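Side-chain contacts in transmembrane beta-barrels (Synthetic construct, PDB 6X9Z), which is a computationally designed eight-stranded antiparallel transmembrane beta-barrel, with no natural biological function known for it: residues V12-G15 and T21-V24; Y30-S33 and F37-V40; Y60-S63 and E67-V70; V102-N107 and Q112-G117. All coordinates share one frame; numbering follows the deposited sequence.

Contact 1 (V12-G15 and T21-V24); sequences VVVG and TVDV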
loop_
_atom_site.group_PDB
_atom_site.type_symbol
_atom_site.label_atom_id
_atom_site.label_comp_id
_atom_site.label_asym_id
_atom_site.label_seq_id
_atom_site.Cartn_x
_atom_site.Cartn_y
_atom_site.Cartn_z
ATOM N N VAL A 12 -3.823 -2.431 -6.717
ATOM C CA VAL A 12 -5.162 -1.892 -6.509
ATOM C C VAL A 12 -5.744 -2.582 -5.286
ATOM O O VAL A 12 -5.733 -3.814 -5.197
ATOM C CB VAL A 12 -6.065 -2.083 -7.743
ATOM C CG1 VAL A 12 -5.662 -1.116 -8.845
ATOM C CG2 VAL A 12 -5.985 -3.509 -8.251
ATOM N N VAL A 13 -6.220 -1.795 -4.324
ATOM C CA VAL A 13 -6.718 -2.358 -3.078
ATOM C C VAL A 13 -8.042 -1.711 -2.710
ATOM O O VAL A 13 -8.338 -0.574 -3.084
ATOM C CB VAL A 13 -5.719 -2.205 -1.909
ATOM C CG1 VAL A 13 -4.387 -2.823 -2.264
ATOM C CG2 VAL A 13 -5.561 -0.740 -1.518
ATOM N N VAL A 14 -8.836 -2.465 -1.960
ATOM C CA VAL A 14 -10.055 -1.972 -1.339
ATOM C C VAL A 14 -9.844 -2.030 0.166
ATOM O O VAL A 14 -9.463 -3.077 0.706
ATOM C CB VAL A 14 -11.287 -2.784 -1.771
ATOM C CG1 VAL A 14 -10.998 -4.282 -1.704
ATOM C CG2 VAL A 14 -12.483 -2.419 -0.914
ATOM N N GLY A 15 -10.059 -0.903 0.834
ATOM C CA GLY A 15 -9.807 -0.774 2.262
ATOM C C GLY A 15 -11.096 -0.475 3.005
ATOM O O GLY A 15 -11.885 0.371 2.579
ATOM N N THR A 21 -16.459 3.575 6.498
ATOM C CA THR A 21 -16.223 4.026 5.137
ATOM C C THR A 21 -15.358 2.997 4.416
ATOM O O THR A 21 -14.819 2.067 5.020
ATOM C CB THR A 21 -15.567 5.412 5.122
ATOM O OG1 THR A 21 -14.242 5.331 5.661
ATOM C CG2 THR A 21 -16.389 6.394 5.944
ATOM N N VAL A 22 -15.248 3.160 3.100
ATOM C CA VAL A 22 -14.532 2.223 2.240
ATOM C C VAL A 22 -13.668 3.027 1.280
ATOM O O VAL A 22 -14.146 3.988 0.668
ATOM C CB VAL A 22 -15.502 1.306 1.464
ATOM C CG1 VAL A 22 -14.753 0.480 0.430
ATOM C CG2 VAL A 22 -16.268 0.396 2.420
ATOM N N ASP A 23 -12.397 2.650 1.165
ATOM C CA ASP A 23 -11.487 3.246 0.199
ATOM C C ASP A 23 -11.199 2.260 -0.924
ATOM O O ASP A 23 -11.156 1.045 -0.712
ATOM C CB ASP A 23 -10.150 3.655 0.837
ATOM C CG ASP A 23 -10.317 4.584 2.025
ATOM O OD1 ASP A 23 -10.363 4.079 3.166
ATOM O OD2 ASP A 23 -10.389 5.816 1.824
ATOM N N VAL A 24 -10.994 2.797 -2.120
ATOM C CA VAL A 24 -10.369 2.075 -3.220
ATOM C C VAL A 24 -9.125 2.865 -3.606
ATOM O O VAL A 24 -9.211 4.061 -3.907
ATOM C CB VAL A 24 -11.323 1.893 -4.413
ATOM C CG1 VAL A 24 -12.373 0.843 -4.091
ATOM C CG2 VAL A 24 -11.999 3.204 -4.772
#
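G15 and D23 face each other as a hydrogen-bonded pair in the first beta hairpin of the barrel, strand 8-17 running antiparallel to strand 22-31. Two backbone bonds close the pair: G15 N gives to D23 O at 2.7 Å, and D23 N returns one to G15 O, nearly straight at 161° and in the carbonyl plane. Next along, V14 and V24 form a non-hydrogen-bonded pair, and their side chains sit on the outer face. The closer apolar touch there is diagonal: V14 CG2 meets V22 CG1 at 3.9 Å. V14 places CG2 anti to its backbone N, and V22 does the same with CG1 (chi1 172°), which brings the two methyls together over the strand gap. On the inner face D23 stands beside the bare backbone of G15, its CB and OD1 both 4.1 Å from G15 O, and turns its carboxylate away toward N17 and N45. The buried acid is well supplied: OD1 takes a hydrogen bond from N17 ND2 and OD2 one from N45 ND2, with K113 a distant, weak ion-pair partner. These amides hold the acid beside the hairpin backbone. Carbonyl oxygens also receive CA-H groups, as where V22 CA comes within 3.2 Å of G15 O.

Contact 2 (Y30-S33 and F37-V40); sequences YAVS and FLDV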
loop_
_atom_site.group_PDB
_atom_site.type_symbol
_atom_site.label_atom_id
_atom_site.label_comp_id
_atom_site.label_asym_id
_atom_site.label_seq_id
_atom_site.Cartn_x
_atom_site.Cartn_y
_atom_site.Cartn_z
ATOM N N TYR A 30 7.674 1.186 -5.562
ATOM C CA TYR A 30 8.939 1.083 -6.273
ATOM C C TYR A 30 10.047 0.841 -5.258
ATOM O O TYR A 30 10.273 1.671 -4.373
ATOM C CB TYR A 30 9.206 2.346 -7.092
ATOM C CG TYR A 30 10.515 2.317 -7.845
ATOM C CD1 TYR A 30 11.623 2.998 -7.367
ATOM C CD2 TYR A 30 10.646 1.601 -9.028
ATOM C CE1 TYR A 30 12.822 2.972 -8.042
ATOM C CE2 TYR A 30 11.846 1.570 -9.713
ATOM C CZ TYR A 30 12.928 2.259 -9.211
ATOM O OH TYR A 30 14.130 2.246 -9.873
ATOM N N ALA A 31 10.727 -0.296 -5.383
ATOM C CA ALA A 31 11.832 -0.636 -4.494
ATOM C C ALA A 31 13.066 0.143 -4.927
ATOM O O ALA A 31 13.599 -0.084 -6.018
ATOM C CB ALA A 31 12.096 -2.139 -4.515
ATOM N N VAL A 32 13.522 1.068 -4.076
ATOM C CA VAL A 32 14.698 1.879 -4.382
ATOM C C VAL A 32 15.995 1.248 -3.896
ATOM O O VAL A 32 17.076 1.671 -4.332
ATOM C CB VAL A 32 14.579 3.287 -3.766
ATOM C CG1 VAL A 32 13.319 3.990 -4.270
ATOM C CG2 VAL A 32 14.570 3.194 -2.254
ATOM N N SER A 33 15.924 0.263 -3.008
ATOM C CA SER A 33 17.096 -0.381 -2.427
ATOM C C SER A 33 16.683 -1.787 -1.998
ATOM O O SER A 33 15.516 -2.168 -2.160
ATOM C CB SER A 33 17.646 0.440 -1.244
ATOM O OG SER A 33 16.702 0.548 -0.196
ATOM N N PHE A 37 11.414 1.174 -0.061
ATOM C CA PHE A 37 10.600 1.367 -1.248
ATOM C C PHE A 37 9.813 2.661 -1.111
ATOM O O PHE A 37 9.547 3.128 -0.001
ATOM C CB PHE A 37 9.649 0.185 -1.494
ATOM C CG PHE A 37 8.615 -0.015 -0.415
ATOM C CD1 PHE A 37 7.339 0.510 -0.555
ATOM C CD2 PHE A 37 8.911 -0.748 0.724
ATOM C CE1 PHE A 37 6.388 0.320 0.429
ATOM C CE2 PHE A 37 7.963 -0.934 1.713
ATOM C CZ PHE A 37 6.699 -0.406 1.562
ATOM N N LEU A 38 9.470 3.240 -2.255
ATOM C CA LEU A 38 8.580 4.385 -2.322
ATOM C C LEU A 38 7.187 3.906 -2.694
ATOM O O LEU A 38 7.019 2.879 -3.356
ATOM C CB LEU A 38 9.078 5.417 -3.336
ATOM C CG LEU A 38 10.459 5.992 -3.010
ATOM C CD1 LEU A 38 10.957 6.918 -4.115
ATOM C CD2 LEU A 38 10.435 6.717 -1.672
ATOM N N ASP A 39 6.187 4.652 -2.236
ATOM C CA ASP A 39 4.793 4.324 -2.490
ATOM C C ASP A 39 4.073 5.604 -2.872
ATOM O O ASP A 39 4.169 6.609 -2.163
ATOM C CB ASP A 39 4.143 3.679 -1.259
ATOM C CG ASP A 39 2.826 2.997 -1.578
ATOM O OD1 ASP A 39 2.075 3.501 -2.440
ATOM O OD2 ASP A 39 2.536 1.951 -0.960
ATOM N N VAL A 40 3.395 5.573 -4.010
ATOM C CA VAL A 40 2.485 6.626 -4.430
ATOM C C VAL A 40 1.183 5.958 -4.832
ATOM O O VAL A 40 1.166 4.817 -5.306
ATOM C CB VAL A 40 3.049 7.473 -5.593
ATOM C CG1 VAL A 40 4.323 8.189 -5.164
ATOM C CG2 VAL A 40 3.314 6.596 -6.806
#
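V32 and L38 meet at about a right angle on the outer surface of the second hairpin, where strand 22-31 gives way to its turn and strand 36-45 begins. One methyl of V32 does the touching: CG1 lies 3.7 Å from L38 CG and almost as near L38 CD1, so it abuts the branch point of the leucine and one arm of its fork. L38 swings CG anti to its carbonyl carbon (chi1 -61°) and continues extended to CD1, which carries the fork out to the valine.

Beneath this pair, Y30 and L38 form an antiparallel hydrogen-bonded pair. L38 N reaches Y30 O at 2.8 Å, and Y30 N reaches L38 O at 2.9 Å; both donors stand somewhat off the acceptor's carbonyl plane. The ring of Y30 leaves the pair and leads away from L38.

F37 is turned to the opposite face, into the barrel. Its CB is the part that touches the other segment, 3.3 Å from Y30 O and 3.8 Å from A31 CA. With CG set between the backbone N and the carbonyl carbon (chi1 64°), the ring departs from the hairpin and packs on Y69 and K71 of strand 66-77. D39, also inward, makes a salt bridge to K71 and accepts a hydrogen bond from Q29.

The chemistry therefore divides by face: V32 and L38 outside, with the Y30 ring on the same face, consistent with a lipid-facing surface, and inside an aromatic ring beside a buried acid whose charge K71 probably balances.

Contact 3 (Y60-S63 and E67-V70); sequences YKVS and EPYV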
loop_
_atom_site.group_PDB
_atom_site.type_symbol
_atom_site.label_atom_id
_atom_site.label_comp_id
_atom_site.label_asym_id
_atom_site.label_seq_id
_atom_site.Cartn_x
_atom_site.Cartn_y
_atom_site.Cartn_z
ATOM N N TYR A 60 11.046 -6.775 3.039
ATOM C CA TYR A 60 11.960 -7.853 2.692
ATOM C C TYR A 60 11.130 -9.090 2.394
ATOM O O TYR A 60 9.917 -9.116 2.619
ATOM C CB TYR A 60 12.975 -8.133 3.808
ATOM C CG TYR A 60 12.425 -8.896 5.001
ATOM C CD1 TYR A 60 12.849 -10.196 5.277
ATOM C CD2 TYR A 60 11.490 -8.319 5.851
ATOM C CE1 TYR A 60 12.358 -10.898 6.370
ATOM C CE2 TYR A 60 10.993 -9.012 6.944
ATOM C CZ TYR A 60 11.431 -10.297 7.202
ATOM O OH TYR A 60 10.933 -10.980 8.292
ATOM N N LYS A 61 11.796 -10.120 1.887
ATOM C CA LYS A 61 11.141 -11.362 1.497
ATOM C C LYS A 61 11.512 -12.452 2.494
ATOM O O LYS A 61 12.691 -12.783 2.653
ATOM C CB LYS A 61 11.533 -11.751 0.076
ATOM C CG LYS A 61 11.107 -10.742 -0.971
ATOM C CD LYS A 61 11.544 -11.159 -2.368
ATOM C CE LYS A 61 11.163 -10.097 -3.387
ATOM N NZ LYS A 61 11.690 -10.382 -4.744
ATOM N N VAL A 62 10.500 -12.993 3.179
ATOM C CA VAL A 62 10.721 -14.135 4.060
ATOM C C VAL A 62 10.928 -15.396 3.240
ATOM O O VAL A 62 11.679 -16.297 3.633
ATOM C CB VAL A 62 9.536 -14.288 5.033
ATOM C CG1 VAL A 62 9.632 -15.594 5.803
ATOM C CG2 VAL A 62 9.481 -13.116 5.992
ATOM N N SER A 63 10.283 -15.464 2.084
ATOM C CA SER A 63 10.321 -16.635 1.219
ATOM C C SER A 63 9.890 -16.193 -0.169
ATOM O O SER A 63 9.412 -15.065 -0.351
ATOM C CB SER A 63 9.407 -17.749 1.754
ATOM O OG SER A 63 8.073 -17.288 1.867
ATOM N N GLU A 67 6.211 -11.664 1.319
ATOM C CA GLU A 67 7.004 -10.437 1.330
ATOM C C GLU A 67 6.352 -9.439 2.275
ATOM O O GLU A 67 5.489 -8.648 1.871
ATOM C CB GLU A 67 7.145 -9.849 -0.075
ATOM C CG GLU A 67 7.922 -8.540 -0.094
ATOM C CD GLU A 67 8.186 -8.014 -1.490
ATOM O OE1 GLU A 67 7.675 -8.597 -2.468
ATOM O OE2 GLU A 67 8.915 -7.008 -1.609
ATOM N N PRO A 68 6.737 -9.451 3.548
ATOM C CA PRO A 68 6.162 -8.499 4.502
ATOM C C PRO A 68 6.669 -7.089 4.245
ATOM O O PRO A 68 7.729 -6.877 3.655
ATOM C CB PRO A 68 6.647 -9.017 5.862
ATOM C CG PRO A 68 7.173 -10.410 5.603
ATOM C CD PRO A 68 7.651 -10.403 4.195
ATOM N N TYR A 69 5.893 -6.111 4.711
ATOM C CA TYR A 69 6.303 -4.720 4.594
ATOM C C TYR A 69 5.616 -3.900 5.675
ATOM O O TYR A 69 4.521 -4.236 6.133
ATOM C CB TYR A 69 5.986 -4.142 3.204
ATOM C CG TYR A 69 4.513 -4.013 2.895
ATOM C CD1 TYR A 69 3.836 -2.826 3.141
ATOM C CD2 TYR A 69 3.798 -5.075 2.355
ATOM C CE1 TYR A 69 2.491 -2.698 2.865
ATOM C CE2 TYR A 69 2.445 -4.956 2.075
ATOM C CZ TYR A 69 1.800 -3.763 2.334
ATOM O OH TYR A 69 0.459 -3.637 2.059
ATOM N N VAL A 70 6.293 -2.838 6.091
ATOM C CA VAL A 70 5.706 -1.784 6.906
ATOM C C VAL A 70 5.942 -0.479 6.162
ATOM O O VAL A 70 6.974 -0.312 5.503
ATOM C CB VAL A 70 6.297 -1.746 8.334
ATOM C CG1 VAL A 70 7.796 -1.501 8.298
ATOM C CG2 VAL A 70 5.588 -0.703 9.205
#
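V62 and P68 make the tightest side-chain packing between the turn residues 60-63 and the start of strand 66-77. V62 CG2 lies 3.6 Å from P68 CG, and the two side chains cross at about a right angle. The valine sets CG2 anti to its carbonyl carbon, beside the backbone N, which directs that methyl at the CG-CD side of the proline ring. Y60 adds a looser, oblique touch: its CB starts away from the other segment, but chi1 of 76° folds the ring back until CE2 is 4.3 Å from P68 CG.

The extended side chains of K61 and E67 cross obliquely. E67 puts CG anti to its backbone N (chi1 178°) and stays extended, while the lysine chain is straight beyond CG. Their aliphatic parts touch, K61 CG to E67 CG at 4.0 Å; the charged ends stop short of a salt bridge, with K61 NZ 4.9 Å from E67 OE1, though the attraction may still steer them.

Proline has no N-H, so Y60 O gets no bond from P68 N and instead has P68 CD at 3.0 Å. The backbone link that remains, Y60 N to P68 O, is weak at 3.4 Å.

V62 and S63 both face L66 in a classic beta bulge. The turn follows strand 49-59, whose S59 hydroxyl bonds P68 O, while E67 and Y69 pair through their backbones with strand 82-93 on the far side.

Contact 4 (V102-N107 and Q112-G117); sequences VEYGWN and QKVAIG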
loop_
_atom_site.group_PDB
_atom_site.type_symbol
_atom_site.label_atom_id
_atom_site.label_comp_id
_atom_site.label_asym_id
_atom_site.label_seq_id
_atom_site.Cartn_x
_atom_site.Cartn_y
_atom_site.Cartn_z
ATOM N N VAL A 102 -2.491 -7.850 1.310
ATOM C CA VAL A 102 -3.303 -7.581 2.487
ATOM C C VAL A 102 -2.525 -6.617 3.366
ATOM O O VAL A 102 -1.299 -6.725 3.495
ATOM C CB VAL A 102 -3.667 -8.866 3.257
ATOM C CG1 VAL A 102 -4.442 -9.815 2.358
ATOM C CG2 VAL A 102 -2.421 -9.543 3.803
ATOM N N GLU A 103 -3.234 -5.661 3.948
ATOM C CA GLU A 103 -2.578 -4.587 4.672
ATOM C C GLU A 103 -3.480 -4.109 5.791
ATOM O O GLU A 103 -4.645 -3.780 5.557
ATOM C CB GLU A 103 -2.243 -3.427 3.735
ATOM C CG GLU A 103 -1.749 -2.194 4.445
ATOM C CD GLU A 103 -1.281 -1.139 3.480
ATOM O OE1 GLU A 103 -0.740 -1.512 2.416
ATOM O OE2 GLU A 103 -1.460 0.059 3.782
ATOM N N TYR A 104 -2.937 -4.081 7.000
ATOM C CA TYR A 104 -3.563 -3.400 8.120
ATOM C C TYR A 104 -2.922 -2.026 8.256
ATOM O O TYR A 104 -1.691 -1.910 8.272
ATOM C CB TYR A 104 -3.403 -4.201 9.410
ATOM C CG TYR A 104 -3.870 -3.460 10.635
ATOM C CD1 TYR A 104 -2.958 -2.954 11.551
ATOM C CD2 TYR A 104 -5.222 -3.259 10.871
ATOM C CE1 TYR A 104 -3.380 -2.275 12.673
ATOM C CE2 TYR A 104 -5.655 -2.577 11.988
ATOM C CZ TYR A 104 -4.732 -2.087 12.885
ATOM O OH TYR A 104 -5.160 -1.411 14.002
ATOM N N GLY A 105 -3.752 -0.989 8.334
ATOM C CA GLY A 105 -3.248 0.366 8.377
ATOM C C GLY A 105 -4.006 1.204 9.386
ATOM O O GLY A 105 -5.160 0.927 9.721
ATOM N N TRP A 106 -3.326 2.238 9.872
ATOM C CA TRP A 106 -3.923 3.198 10.783
ATOM C C TRP A 106 -3.599 4.608 10.310
ATOM O O TRP A 106 -2.589 4.842 9.641
ATOM C CB TRP A 106 -3.452 2.983 12.239
ATOM C CG TRP A 106 -1.974 3.068 12.467
ATOM C CD1 TRP A 106 -1.079 2.037 12.443
ATOM C CD2 TRP A 106 -1.221 4.244 12.790
ATOM N NE1 TRP A 106 0.187 2.501 12.716
ATOM C CE2 TRP A 106 0.127 3.852 12.932
ATOM C CE3 TRP A 106 -1.554 5.592 12.960
ATOM C CZ2 TRP A 106 1.140 4.760 13.240
ATOM C CZ3 TRP A 106 -0.549 6.492 13.268
ATOM C CH2 TRP A 106 0.784 6.071 13.406
ATOM N N ASN A 107 -4.482 5.542 10.652
ATOM C CA ASN A 107 -4.372 6.918 10.187
ATOM C C ASN A 107 -4.279 7.873 11.370
ATOM O O ASN A 107 -4.003 7.452 12.494
ATOM C CB ASN A 107 -5.569 7.281 9.302
ATOM C CG ASN A 107 -5.906 6.189 8.294
ATOM O OD1 ASN A 107 -5.448 6.217 7.153
ATOM N ND2 ASN A 107 -6.714 5.223 8.717
ATOM N N GLN A 112 -8.508 3.059 11.954
ATOM C CA GLN A 112 -7.816 1.886 11.439
ATOM C C GLN A 112 -8.538 1.341 10.215
ATOM O O GLN A 112 -9.732 1.577 10.011
ATOM C CB GLN A 112 -7.712 0.784 12.499
ATOM C CG GLN A 112 -6.924 1.173 13.732
ATOM C CD GLN A 112 -7.815 1.463 14.922
ATOM O OE1 GLN A 112 -8.944 0.977 15.001
ATOM N NE2 GLN A 112 -7.312 2.261 15.855
ATOM N N LYS A 113 -7.801 0.589 9.403
ATOM C CA LYS A 113 -8.366 0.052 8.177
ATOM C C LYS A 113 -7.711 -1.276 7.842
ATOM O O LYS A 113 -6.549 -1.522 8.177
ATOM C CB LYS A 113 -8.198 1.025 7.004
ATOM C CG LYS A 113 -6.756 1.276 6.607
ATOM C CD LYS A 113 -6.658 2.267 5.454
ATOM C CE LYS A 113 -7.293 1.710 4.191
ATOM N NZ LYS A 113 -6.982 2.552 3.001
ATOM N N VAL A 114 -8.483 -2.133 7.183
ATOM C CA VAL A 114 -7.992 -3.367 6.589
ATOM C C VAL A 114 -8.242 -3.272 5.094
ATOM O O VAL A 114 -9.359 -2.963 4.667
ATOM C CB VAL A 114 -8.672 -4.604 7.196
ATOM C CG1 VAL A 114 -8.319 -5.854 6.407
ATOM C CG2 VAL A 114 -8.260 -4.759 8.653
ATOM N N ALA A 115 -7.198 -3.504 4.305
ATOM C CA ALA A 115 -7.281 -3.407 2.858
ATOM C C ALA A 115 -6.766 -4.690 2.224
ATOM O O ALA A 115 -5.760 -5.254 2.667
ATOM C CB ALA A 115 -6.487 -2.206 2.332
ATOM N N ILE A 116 -7.477 -5.153 1.199
ATOM C CA ILE A 116 -7.087 -6.316 0.418
ATOM C C ILE A 116 -7.064 -5.912 -1.047
ATOM O O ILE A 116 -7.802 -5.020 -1.477
ATOM C CB ILE A 116 -8.033 -7.514 0.640
ATOM C CG1 ILE A 116 -9.464 -7.132 0.257
ATOM C CG2 ILE A 116 -7.964 -7.990 2.084
ATOM C CD1 ILE A 116 -10.463 -8.256 0.419
ATOM N N GLY A 117 -6.204 -6.570 -1.811
ATOM C CA GLY A 117 -6.059 -6.228 -3.210
ATOM C C GLY A 117 -5.020 -7.106 -3.868
ATOM O O GLY A 117 -4.609 -8.131 -3.323
#
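V102 CG1 touches I116 CG2 at 4.0 Å on the outer face of the last hairpin, strands 98-106 and 112-121 of the antiparallel barrel. E103 follows, pointing inward opposite A115; the two exchange backbone bonds, A115 N to E103 O being 2.9 Å long, and the carboxylate extends onward to Y69 OH. Y104 is outward again. With CG anti to its backbone N (chi1 172°), its ring lies along the strand beside Q112, both side chains pointing the same way and the ring and amide planes 24° apart. OH comes within 3.1 Å of Q112 CG, while V114 CG2 meets the ring edge at CD2, 4.0 Å off. G105 has no side chain, and K113 uses the place: its CG lies 3.5 Å from G105 O, which also accepts K113 N at 2.7 Å. W106 touches Q112 through CB, 4.2 Å from CG, before its indole leads away. N107 ends the segment with ND2 bonded to L111 O inside the turn.

Mostly apolar and aromatic groups, with Q112 among them near the turn, make up the outside, consistent with a membrane-facing surface. Inside, E103 and K113 are too far apart for direct contact: E103 is held by its hydrogen bond to Y69, while K113 has a long, weak ion pair with D23.

How the contacts relate
From the N terminus, contact 1 closes the hairpin of strands 8-17 and 22-31, and contact 2 joins the latter strand to 36-45 at the opposite side of the chain's centre. Contact 3 follows at the turn into strand 66-77, and contact 4 closes the last hairpin. The four loops come in series, none enclosing or crossing another. Space brings some together: strand 112-121 of contact 4 lies beside strand 8-17, with V14 N probably bonded to I116 O, completing the barrel. Across the interior, Y69 links contact 3 to both contact 2 and contact 4.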